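Local structure of cytosolic phospholipase A2 delta (Homo sapiens, 5IZ5) at residues 340-343 and 344-348; 500-503 and 504-507; 576-580 and 581-585; 648-652 and 653-657. The protein hydrolyses the sn-2 ester of glycerophospholipids in a calcium-dependent manner, with a preference for linoleic acid at that position. The protein carries 3 engineered substitutions. All blocks are in the same frame, centred on the assembly; numbering follows the deposited sequence.

How the contacts relate
The four contacts are local arrangements along one chain, all inside the phospholipase catalytic region. Contact 4 holds Asp651, the probable proton acceptor, whose OD2 is hydrogen-bonded to the nucleophile Ser365. Contact 1 lies in the helix of a beta-alpha-beta unit, with the side chain of Leu342 about 10 Å from that of Ser365. In contact 3 the side chain of Trp582 lies about 11 Å from that of Ser365, and the nearest atoms of contacts 3 and 4 are about 8 Å apart. Contact 2 is away from the annotated sites yet touches contact 4, with Phe506 CZ 3.5 Å from Leu649 CD1.

Contact 1. Residues 340-343 and 344-348; sequences TSLY and GHLLA
Helix 335-351, which joins strands 327-331 and 360-363 in a beta-alpha-beta unit, brings Ser341 and His345 together over one turn. Three sound i to i+4 backbone bonds define this helical stretch: His345 N to Ser341 O, Leu346 N to Leu342 O and Leu347 N to Tyr343 O, while the one from Gly344 N to Thr340 O is weak at 3.3 Å. The bond to Ser341 O, 2.9 Å from His345 N, arrives in the carbonyl plane. The same oxygen also sits over one face of the imidazole, displaced toward its rim, 3.5 Å from His345 CG. With CG opposite the carbonyl carbon and beside the backbone N (chi1 -69°), the ring lies back over the preceding turn, and Ser341 OG comes to 3.5 Å from His345 NE2. That hydroxyl is hydrogen-bonded to Ser789 OG, and His345 ND1 makes a weak hydrogen bond with Ser789 O. The imidazole also stacks on Phe676. On another side of the helix the contact is apolar: Leu342 CD1 lies 4.2 Å from Leu346 CG, which also rests 3.3 Å from Leu342 O. Leu342 and Leu346 continue onto helix 367-375, whereas His345 packs on helix 779-794. All these contacts belong to the buried helix of the beta-alpha-beta unit.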
loop_
_atom_site.group_PDB
_atom_site.type_symbol
_atom_site.label_atom_id
_atom_site.label_comp_id
_atom_site.label_asym_id
_atom_site.label_seq_id
_atom_site.Cartn_x
_atom_site.Cartn_y
_atom_site.Cartn_z
ATOM N N THR B 340 -15.444 14.481 12.417
ATOM C CA THR B 340 -16.476 14.960 13.343
ATOM C C THR B 340 -17.760 14.145 13.220
ATOM O O THR B 340 -18.280 13.631 14.209
ATOM C CB THR B 340 -16.782 16.451 13.100
ATOM O OG1 THR B 340 -15.601 17.216 13.352
ATOM C CG2 THR B 340 -17.913 16.959 14.007
ATOM N N SER B 341 -18.249 14.016 11.995
ATOM C CA SER B 341 -19.499 13.329 11.743
ATOM C C SER B 341 -19.451 11.858 12.171
ATOM O O SER B 341 -20.433 11.334 12.705
ATOM C CB SER B 341 -19.852 13.436 10.265
ATOM O OG SER B 341 -21.088 12.797 9.996
ATOM N N LEU B 342 -18.308 11.207 11.942
ATOM C CA LEU B 342 -18.114 9.806 12.310
ATOM C C LEU B 342 -18.187 9.604 13.822
ATOM O O LEU B 342 -18.737 8.611 14.286
ATOM C CB LEU B 342 -16.777 9.284 11.763
ATOM C CG LEU B 342 -16.416 7.821 12.033
ATOM C CD1 LEU B 342 -17.523 6.863 11.612
ATOM C CD2 LEU B 342 -15.119 7.469 11.308
ATOM N N TYR B 343 -17.634 10.545 14.582
ATOM C CA TYR B 343 -17.777 10.536 16.036
ATOM C C TYR B 343 -19.260 10.480 16.431
ATOM O O TYR B 343 -19.655 9.717 17.319
ATOM C CB TYR B 343 -17.145 11.784 16.653
ATOM C CG TYR B 343 -15.671 11.672 16.988
ATOM C CD1 TYR B 343 -15.221 10.755 17.930
ATOM C CD2 TYR B 343 -14.732 12.512 16.390
ATOM C CE1 TYR B 343 -13.877 10.667 18.257
ATOM C CE2 TYR B 343 -13.387 12.428 16.707
ATOM C CZ TYR B 343 -12.962 11.506 17.638
ATOM O OH TYR B 343 -11.628 11.420 17.951
ATOM N N GLY B 344 -20.066 11.303 15.764
ATOM C CA GLY B 344 -21.506 11.346 15.989
ATOM C C GLY B 344 -22.194 10.047 15.630
ATOM O O GLY B 344 -23.070 9.588 16.368
ATOM N N HIS B 345 -21.798 9.453 14.502
ATOM C CA HIS B 345 -22.348 8.170 14.088
ATOM C C HIS B 345 -22.023 7.066 15.091
ATOM O O HIS B 345 -22.863 6.203 15.369
ATOM C CB HIS B 345 -21.842 7.770 12.702
ATOM C CG HIS B 345 -22.380 8.615 11.593
ATOM N ND1 HIS B 345 -23.624 9.205 11.639
ATOM C CD2 HIS B 345 -21.851 8.945 10.393
ATOM C CE1 HIS B 345 -23.833 9.873 10.519
ATOM N NE2 HIS B 345 -22.773 9.730 9.745
ATOM N N LEU B 346 -20.805 7.089 15.620
ATOM C CA LEU B 346 -20.398 6.109 16.617
ATOM C C LEU B 346 -21.144 6.320 17.941
ATOM O O LEU B 346 -21.516 5.351 18.598
ATOM C CB LEU B 346 -18.882 6.153 16.832
ATOM C CG LEU B 346 -18.012 5.708 15.647
ATOM C CD1 LEU B 346 -16.556 6.039 15.918
ATOM C CD2 LEU B 346 -18.168 4.225 15.347
ATOM N N LEU B 347 -21.356 7.579 18.323
ATOM C CA LEU B 347 -22.117 7.898 19.535
ATOM C C LEU B 347 -23.537 7.334 19.455
ATOM O O LEU B 347 -24.031 6.737 20.409
ATOM C CB LEU B 347 -22.167 9.408 19.768
ATOM C CG LEU B 347 -22.909 9.908 21.016
ATOM C CD1 LEU B 347 -22.233 9.436 22.293
ATOM C CD2 LEU B 347 -22.998 11.425 21.006
ATOM N N ALA B 348 -24.177 7.521 18.307
ATOM C CA ALA B 348 -25.505 6.981 18.067
ATOM C C ALA B 348 -25.521 5.467 18.243
ATOM O O ALA B 348 -26.331 4.938 19.004
ATOM C CB ALA B 348 -25.975 7.347 16.672
#

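Contact 2. Residues 500-503 and 504-507; sequences FVPP and ELFG
Pro502 and Leu505 meet in the short 3-10 turn that follows strand 499-501 and leads on toward strand 509-511. Backbone bonding gives the evidence for the turn: Leu505 N donates to Pro502 O at 2.9 Å and Phe506 N to Pro503 O at 3.1 Å, two successive i to i+3 bonds. Both donors stand above the carbonyl planes, by 48° and 69°. A second, weak bond from Phe506 N also reaches Pro502 O.

The apolar contacts are looser. The pyrrolidine of Pro502 and the side chain of Leu505 run side by side and point the same way, with Pro502 CD 4.1 Å from Leu505 CD1. Val501, the last residue of the strand, meets the turn with CB 4.4 Å from Leu505 CB, and both side chains continue onto Phe510 of strand 509-511. Phe506 turns its ring away from the turn, to an edge-to-face meeting with Phe487.

The polar side chain is Glu504. Its CG stands between the backbone N and the carbonyl carbon (chi1 56°), and a bend at chi2 brings OE1 back against the two pyrrolidines. This carboxylate forms a salt bridge with Arg453 through OE1. The same oxygen lies 3.3 Å from Pro502 CB and 3.3 Å from Pro503 CD.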
loop_
_atom_site.group_PDB
_atom_site.type_symbol
_atom_site.label_atom_id
_atom_site.label_comp_id
_atom_site.label_asym_id
_atom_site.label_seq_id
_atom_site.Cartn_x
_atom_site.Cartn_y
_atom_site.Cartn_z
ATOM N N PHE B 500 1.172 -10.079 3.290
ATOM C CA PHE B 500 0.973 -9.201 4.425
ATOM C C PHE B 500 2.137 -9.281 5.412
ATOM O O PHE B 500 2.823 -10.298 5.511
ATOM C CB PHE B 500 -0.336 -9.580 5.138
ATOM C CG PHE B 500 -1.587 -9.224 4.369
ATOM C CD1 PHE B 500 -2.327 -8.096 4.704
ATOM C CD2 PHE B 500 -2.039 -10.028 3.334
ATOM C CE1 PHE B 500 -3.476 -7.759 3.995
ATOM C CE2 PHE B 500 -3.185 -9.701 2.616
ATOM C CZ PHE B 500 -3.905 -8.562 2.949
ATOM N N VAL B 501 2.332 -8.209 6.167
ATOM C CA VAL B 501 3.265 -8.214 7.283
ATOM C C VAL B 501 2.589 -7.611 8.502
ATOM O O VAL B 501 1.633 -6.851 8.366
ATOM C CB VAL B 501 4.546 -7.413 6.983
ATOM C CG1 VAL B 501 5.344 -8.078 5.871
ATOM C CG2 VAL B 501 4.217 -5.968 6.639
ATOM N N PRO B 502 3.082 -7.949 9.702
ATOM C CA PRO B 502 2.572 -7.268 10.880
ATOM C C PRO B 502 2.851 -5.770 10.797
ATOM O O PRO B 502 3.866 -5.365 10.232
ATOM C CB PRO B 502 3.361 -7.893 12.039
ATOM C CG PRO B 502 3.953 -9.150 11.515
ATOM C CD PRO B 502 4.094 -8.974 10.032
ATOM N N PRO B 503 1.957 -4.947 11.355
ATOM C CA PRO B 503 2.124 -3.508 11.216
ATOM C C PRO B 503 3.453 -3.000 11.756
ATOM O O PRO B 503 3.988 -2.030 11.220
ATOM C CB PRO B 503 0.956 -2.939 12.030
ATOM C CG PRO B 503 0.560 -4.036 12.957
ATOM C CD PRO B 503 0.781 -5.287 12.173
ATOM N N GLU B 504 3.982 -3.653 12.798
ATOM C CA GLU B 504 5.271 -3.266 13.384
ATOM C C GLU B 504 6.422 -3.414 12.391
ATOM O O GLU B 504 7.428 -2.735 12.521
ATOM C CB GLU B 504 5.567 -4.015 14.703
ATOM C CG GLU B 504 5.538 -5.532 14.629
ATOM C CD GLU B 504 4.186 -6.101 15.015
ATOM O OE1 GLU B 504 3.136 -5.683 14.454
ATOM O OE2 GLU B 504 4.190 -6.980 15.892
ATOM N N LEU B 505 6.259 -4.253 11.375
ATOM C CA LEU B 505 7.283 -4.425 10.351
ATOM C C LEU B 505 7.060 -3.609 9.068
ATOM O O LEU B 505 7.919 -3.607 8.188
ATOM C CB LEU B 505 7.412 -5.911 10.005
ATOM C CG LEU B 505 7.894 -6.823 11.138
ATOM C CD1 LEU B 505 8.098 -8.227 10.601
ATOM C CD2 LEU B 505 9.184 -6.314 11.774
ATOM N N PHE B 506 5.926 -2.921 8.956
ATOM C CA PHE B 506 5.659 -2.090 7.783
ATOM C C PHE B 506 6.589 -0.885 7.783
ATOM O O PHE B 506 6.613 -0.108 8.738
ATOM C CB PHE B 506 4.208 -1.610 7.727
ATOM C CG PHE B 506 3.978 -0.581 6.669
ATOM C CD1 PHE B 506 3.876 -0.955 5.339
ATOM C CD2 PHE B 506 3.918 0.764 6.997
ATOM C CE1 PHE B 506 3.693 -0.010 4.349
ATOM C CE2 PHE B 506 3.733 1.713 6.016
ATOM C CZ PHE B 506 3.623 1.327 4.695
ATOM N N GLY B 507 7.334 -0.732 6.694
ATOM C CA GLY B 507 8.374 0.281 6.610
ATOM C C GLY B 507 9.773 -0.293 6.774
ATOM O O GLY B 507 10.757 0.421 6.583
#

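Contact 3. Residues 576-580 and 581-585; sequences SRLEA and SWLQP. With SO4 (sulfate ion), chain M.
Ala580 and Gln584 meet where an irregular loop between helices 534-543 and 588-593 turns back on itself. One backbone bond joins the two segments, Leu583 N to Ala580 O at 3.3 Å, whose donor stands 57° out of the carbonyl plane; a weak one from Gln584 N to Ser581 O follows it. Gln584 can be followed outward from this point. Its CB leaves the backbone so that CG is anti to the carbonyl carbon (chi1 -66°), which sets CG 3.4 Å from Ala580 O. CD lies a little farther from the same oxygen. The chain then bends at chi2, carrying the amide back across the preceding residues, where NE2 lies 3.5 Å from Ala580 O and 3.6 Å from Leu578 O, with Glu579 CG beside it. The Glu579 and Gln584 side chains pass each other aslant, their carboxylate and amide planes 49° apart.

A second group of contacts is apolar. Ala580 CB touches the indole obliquely, 3.9 Å from Trp582 CD1, and Leu583 CB lies over the centre of one face of that indole. Leu578 CD2 and Leu583 CD2 meet more loosely at 4.5 Å, with Leu583 continuing onto helix 534-543. The Trp582 ring also meets Trp432. Ser581 OG is hydrogen-bonded to O3 of a sulfate ion, probably from the crystallisation liquor; the place of that oxygen is less sure.

The chemistry therefore divides: the glutamine amide nitrogen lies near two backbone carbonyls, whereas the buried indole has its N-H satisfied by Ser773 O and apolar atoms against its ring.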
loop_
_atom_site.group_PDB
_atom_site.type_symbol
_atom_site.label_atom_id
_atom_site.label_comp_id
_atom_site.label_asym_id
_atom_site.label_seq_id
_atom_site.Cartn_x
_atom_site.Cartn_y
_atom_site.Cartn_z
ATOM N N SER B 576 -13.666 26.173 -2.709
ATOM C CA SER B 576 -13.431 26.261 -1.272
ATOM C C SER B 576 -12.242 25.398 -0.824
ATOM O O SER B 576 -11.859 25.443 0.344
ATOM C CB SER B 576 -14.693 25.828 -0.516
ATOM O OG SER B 576 -15.135 24.551 -0.949
ATOM N N ARG B 577 -11.658 24.641 -1.757
ATOM C CA ARG B 577 -10.677 23.596 -1.439
ATOM C C ARG B 577 -9.449 24.119 -0.702
ATOM O O ARG B 577 -9.150 23.664 0.397
ATOM C CB ARG B 577 -10.239 22.868 -2.717
ATOM C CG ARG B 577 -9.351 21.652 -2.482
ATOM C CD ARG B 577 -9.089 20.898 -3.777
ATOM N NE ARG B 577 -8.352 21.714 -4.744
ATOM C CZ ARG B 577 -7.031 21.696 -4.933
ATOM N NH1 ARG B 577 -6.238 20.893 -4.229
ATOM N NH2 ARG B 577 -6.493 22.497 -5.846
ATOM N N LEU B 578 -8.750 25.077 -1.305
ATOM C CA LEU B 578 -7.517 25.616 -0.728
ATOM C C LEU B 578 -7.765 26.887 0.081
ATOM O O LEU B 578 -7.105 27.906 -0.133
ATOM C CB LEU B 578 -6.499 25.897 -1.834
ATOM C CG LEU B 578 -6.198 24.729 -2.770
ATOM C CD1 LEU B 578 -5.186 25.162 -3.815
ATOM C CD2 LEU B 578 -5.701 23.513 -2.000
ATOM N N GLU B 579 -8.709 26.822 1.015
ATOM C CA GLU B 579 -8.989 27.954 1.890
ATOM C C GLU B 579 -9.290 27.516 3.319
ATOM O O GLU B 579 -10.374 27.022 3.637
ATOM C CB GLU B 579 -10.104 28.838 1.317
ATOM C CG GLU B 579 -9.566 30.088 0.631
ATOM C CD GLU B 579 -10.543 30.694 -0.355
ATOM O OE1 GLU B 579 -11.717 30.899 0.016
ATOM O OE2 GLU B 579 -10.129 30.976 -1.500
ATOM N N ALA B 580 -8.276 27.681 4.154
ATOM C CA ALA B 580 -8.368 27.508 5.588
ATOM C C ALA B 580 -7.146 28.217 6.151
ATOM O O ALA B 580 -6.154 28.391 5.442
ATOM C CB ALA B 580 -8.353 26.035 5.948
ATOM N N SER B 581 -7.204 28.619 7.413
ATOM C CA SER B 581 -6.156 29.453 7.987
ATOM C C SER B 581 -4.782 28.793 7.966
ATOM O O SER B 581 -3.813 29.409 7.540
ATOM C CB SER B 581 -6.486 29.811 9.430
ATOM O OG SER B 581 -7.696 30.538 9.508
ATOM N N TRP B 582 -4.707 27.554 8.450
ATOM C CA TRP B 582 -3.427 26.835 8.565
ATOM C C TRP B 582 -2.694 26.662 7.233
ATOM O O TRP B 582 -1.469 26.572 7.199
ATOM C CB TRP B 582 -3.652 25.449 9.199
ATOM C CG TRP B 582 -4.220 24.422 8.258
ATOM C CD1 TRP B 582 -5.539 24.214 7.977
ATOM C CD2 TRP B 582 -3.489 23.467 7.476
ATOM N NE1 TRP B 582 -5.677 23.199 7.064
ATOM C CE2 TRP B 582 -4.435 22.720 6.743
ATOM C CE3 TRP B 582 -2.128 23.175 7.320
ATOM C CZ2 TRP B 582 -4.064 21.696 5.869
ATOM C CZ3 TRP B 582 -1.761 22.152 6.449
ATOM C CH2 TRP B 582 -2.727 21.427 5.737
ATOM N N LEU B 583 -3.461 26.631 6.152
ATOM C CA LEU B 583 -2.971 26.258 4.835
ATOM C C LEU B 583 -2.402 27.431 4.002
ATOM O O LEU B 583 -1.763 27.204 2.969
ATOM C CB LEU B 583 -4.124 25.583 4.085
ATOM C CG LEU B 583 -3.808 24.771 2.837
ATOM C CD1 LEU B 583 -2.594 23.879 3.048
ATOM C CD2 LEU B 583 -5.019 23.951 2.418
ATOM N N GLN B 584 -2.608 28.667 4.451
ATOM C CA GLN B 584 -2.298 29.843 3.630
ATOM C C GLN B 584 -0.798 30.154 3.520
ATOM O O GLN B 584 -0.039 29.893 4.451
ATOM C CB GLN B 584 -3.048 31.072 4.164
ATOM C CG GLN B 584 -4.568 31.015 4.053
ATOM C CD GLN B 584 -5.077 30.930 2.618
ATOM O OE1 GLN B 584 -4.480 31.491 1.698
ATOM N NE2 GLN B 584 -6.194 30.232 2.424
ATOM N N PRO B 585 -0.374 30.749 2.385
ATOM C CA PRO B 585 1.055 30.897 2.058
ATOM C C PRO B 585 1.892 31.815 2.962
ATOM O O PRO B 585 3.121 31.733 2.919
ATOM C CB PRO B 585 1.042 31.470 0.627
ATOM C CG PRO B 585 -0.372 31.417 0.157
ATOM C CD PRO B 585 -1.225 31.415 1.383
HETATM S S SO4 M . -7.222 29.708 13.319
HETATM O O1 SO4 M . -8.350 30.108 14.192
HETATM O O2 SO4 M . -7.292 28.255 13.043
HETATM O O3 SO4 M . -7.289 30.462 12.050
HETATM O O4 SO4 M . -5.939 30.018 13.984
#

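Contact 4. Residues 648-652 and 653-657; sequences CLVDA and AYFIN
The Tyr654 ring has Val650 CG2 over one face and Asp651 O at its edge, in its plane, with Tyr654 CD1 3.2 Å from that oxygen. Val650 and Tyr654 cross at about a right angle; the closest touch is from Val650 CG1, 3.5 Å from Tyr654 CD1. The same methyl approaches the edge of the Phe655 ring, 4.2 Å from Phe655 CE1. Tyr654 belongs to the 3-10 turn after strand 649-650, and Phe655 follows it. At the start of the turn stands Asp651, the probable proton acceptor of the catalytic Ser-Asp pair in this patatin-like fold.

Backbone bonds close the turn. Tyr654 N donates to Asp651 O at 3.1 Å, from 48° above the carbonyl plane. Ala652 O accepts twice, from Phe655 N and Ile656 N, the latter nearly along the C=O axis. Tyr654 is tied down at its far end by a hydrogen bond from OH to Asn533 O, and His603 meets its ring edge-to-face.

The carboxylate is held from two directions. Asp651 CG is anti to the backbone N (chi1 -177°), placing OD2 in a hydrogen bond with Ser365 OG. The other oxygen, OD1, accepts a hydrogen bond from Ala653 N at 2.7 Å, from 41° above the carboxylate plane.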
loop_
_atom_site.group_PDB
_atom_site.type_symbol
_atom_site.label_atom_id
_atom_site.label_comp_id
_atom_site.label_asym_id
_atom_site.label_seq_id
_atom_site.Cartn_x
_atom_site.Cartn_y
_atom_site.Cartn_z
ATOM N N CYS B 648 4.612 3.656 -3.370
ATOM C CA CYS B 648 4.152 5.035 -3.345
ATOM C C CYS B 648 2.693 5.034 -2.911
ATOM O O CYS B 648 1.788 4.849 -3.728
ATOM C CB CYS B 648 4.324 5.716 -4.705
ATOM S SG CYS B 648 3.859 7.465 -4.672
ATOM N N LEU B 649 2.475 5.267 -1.620
ATOM C CA LEU B 649 1.165 5.098 -1.015
ATOM C C LEU B 649 0.396 6.412 -0.959
ATOM O O LEU B 649 0.906 7.443 -0.506
ATOM C CB LEU B 649 1.294 4.494 0.386
ATOM C CG LEU B 649 1.833 3.058 0.410
ATOM C CD1 LEU B 649 2.056 2.604 1.838
ATOM C CD2 LEU B 649 0.895 2.092 -0.287
ATOM N N VAL B 650 -0.845 6.345 -1.415
ATOM C CA VAL B 650 -1.665 7.506 -1.636
ATOM C C VAL B 650 -3.012 7.359 -0.913
ATOM O O VAL B 650 -3.483 6.256 -0.683
ATOM C CB VAL B 650 -1.762 7.713 -3.169
ATOM C CG1 VAL B 650 -3.173 7.949 -3.647
ATOM C CG2 VAL B 650 -0.830 8.833 -3.587
ATOM N N ASP B 651 -3.576 8.490 -0.501
ATOM C CA ASP B 651 -4.939 8.584 0.045
ATOM C C ASP B 651 -5.941 8.052 -0.984
ATOM O O ASP B 651 -5.839 8.404 -2.150
ATOM C CB ASP B 651 -5.180 10.067 0.370
ATOM C CG ASP B 651 -6.515 10.342 1.022
ATOM O OD1 ASP B 651 -7.474 9.582 0.793
ATOM O OD2 ASP B 651 -6.600 11.358 1.753
ATOM N N ALA B 652 -6.884 7.196 -0.570
ATOM C CA ALA B 652 -7.936 6.685 -1.483
ATOM C C ALA B 652 -8.739 7.802 -2.157
ATOM O O ALA B 652 -9.231 7.637 -3.275
ATOM C CB ALA B 652 -8.885 5.754 -0.744
ATOM N N ALA B 653 -8.859 8.936 -1.473
ATOM C CA ALA B 653 -9.552 10.105 -2.009
ATOM C C ALA B 653 -8.969 10.647 -3.329
ATOM O O ALA B 653 -9.628 11.432 -3.999
ATOM C CB ALA B 653 -9.598 11.206 -0.956
ATOM N N TYR B 654 -7.747 10.253 -3.699
ATOM C CA TYR B 654 -7.200 10.590 -5.029
ATOM C C TYR B 654 -7.912 9.870 -6.177
ATOM O O TYR B 654 -7.843 10.308 -7.328
ATOM C CB TYR B 654 -5.710 10.250 -5.135
ATOM C CG TYR B 654 -4.776 11.226 -4.462
ATOM C CD1 TYR B 654 -4.507 11.133 -3.111
ATOM C CD2 TYR B 654 -4.146 12.234 -5.185
ATOM C CE1 TYR B 654 -3.641 12.016 -2.491
ATOM C CE2 TYR B 654 -3.277 13.125 -4.572
ATOM C CZ TYR B 654 -3.025 13.010 -3.221
ATOM O OH TYR B 654 -2.169 13.887 -2.579
ATOM N N PHE B 655 -8.547 8.744 -5.866
ATOM C CA PHE B 655 -9.203 7.915 -6.877
ATOM C C PHE B 655 -10.686 7.686 -6.594
ATOM O O PHE B 655 -11.526 8.125 -7.372
ATOM C CB PHE B 655 -8.472 6.584 -7.034
ATOM C CG PHE B 655 -7.110 6.725 -7.653
ATOM C CD1 PHE B 655 -6.041 7.168 -6.889
ATOM C CD2 PHE B 655 -6.898 6.429 -8.999
ATOM C CE1 PHE B 655 -4.780 7.308 -7.445
ATOM C CE2 PHE B 655 -5.637 6.562 -9.560
ATOM C CZ PHE B 655 -4.578 7.003 -8.782
ATOM N N ILE B 656 -11.003 6.988 -5.502
ATOM C CA ILE B 656 -12.401 6.661 -5.160
ATOM C C ILE B 656 -12.679 6.770 -3.670
ATOM O O ILE B 656 -11.993 6.139 -2.859
ATOM C CB ILE B 656 -12.789 5.222 -5.558
ATOM C CG1 ILE B 656 -12.536 4.977 -7.049
ATOM C CG2 ILE B 656 -14.257 4.984 -5.222
ATOM C CD1 ILE B 656 -12.816 3.560 -7.511
ATOM N N ASN B 657 -13.749 7.489 -3.332
ATOM C CA ASN B 657 -14.023 7.881 -1.955
ATOM C C ASN B 657 -14.777 6.814 -1.160
ATOM O O ASN B 657 -15.847 7.086 -0.601
ATOM C CB ASN B 657 -14.796 9.205 -1.949
ATOM C CG ASN B 657 -14.887 9.835 -0.572
ATOM O OD1 ASN B 657 -14.028 9.628 0.287
ATOM N ND2 ASN B 657 -15.933 10.622 -0.357
#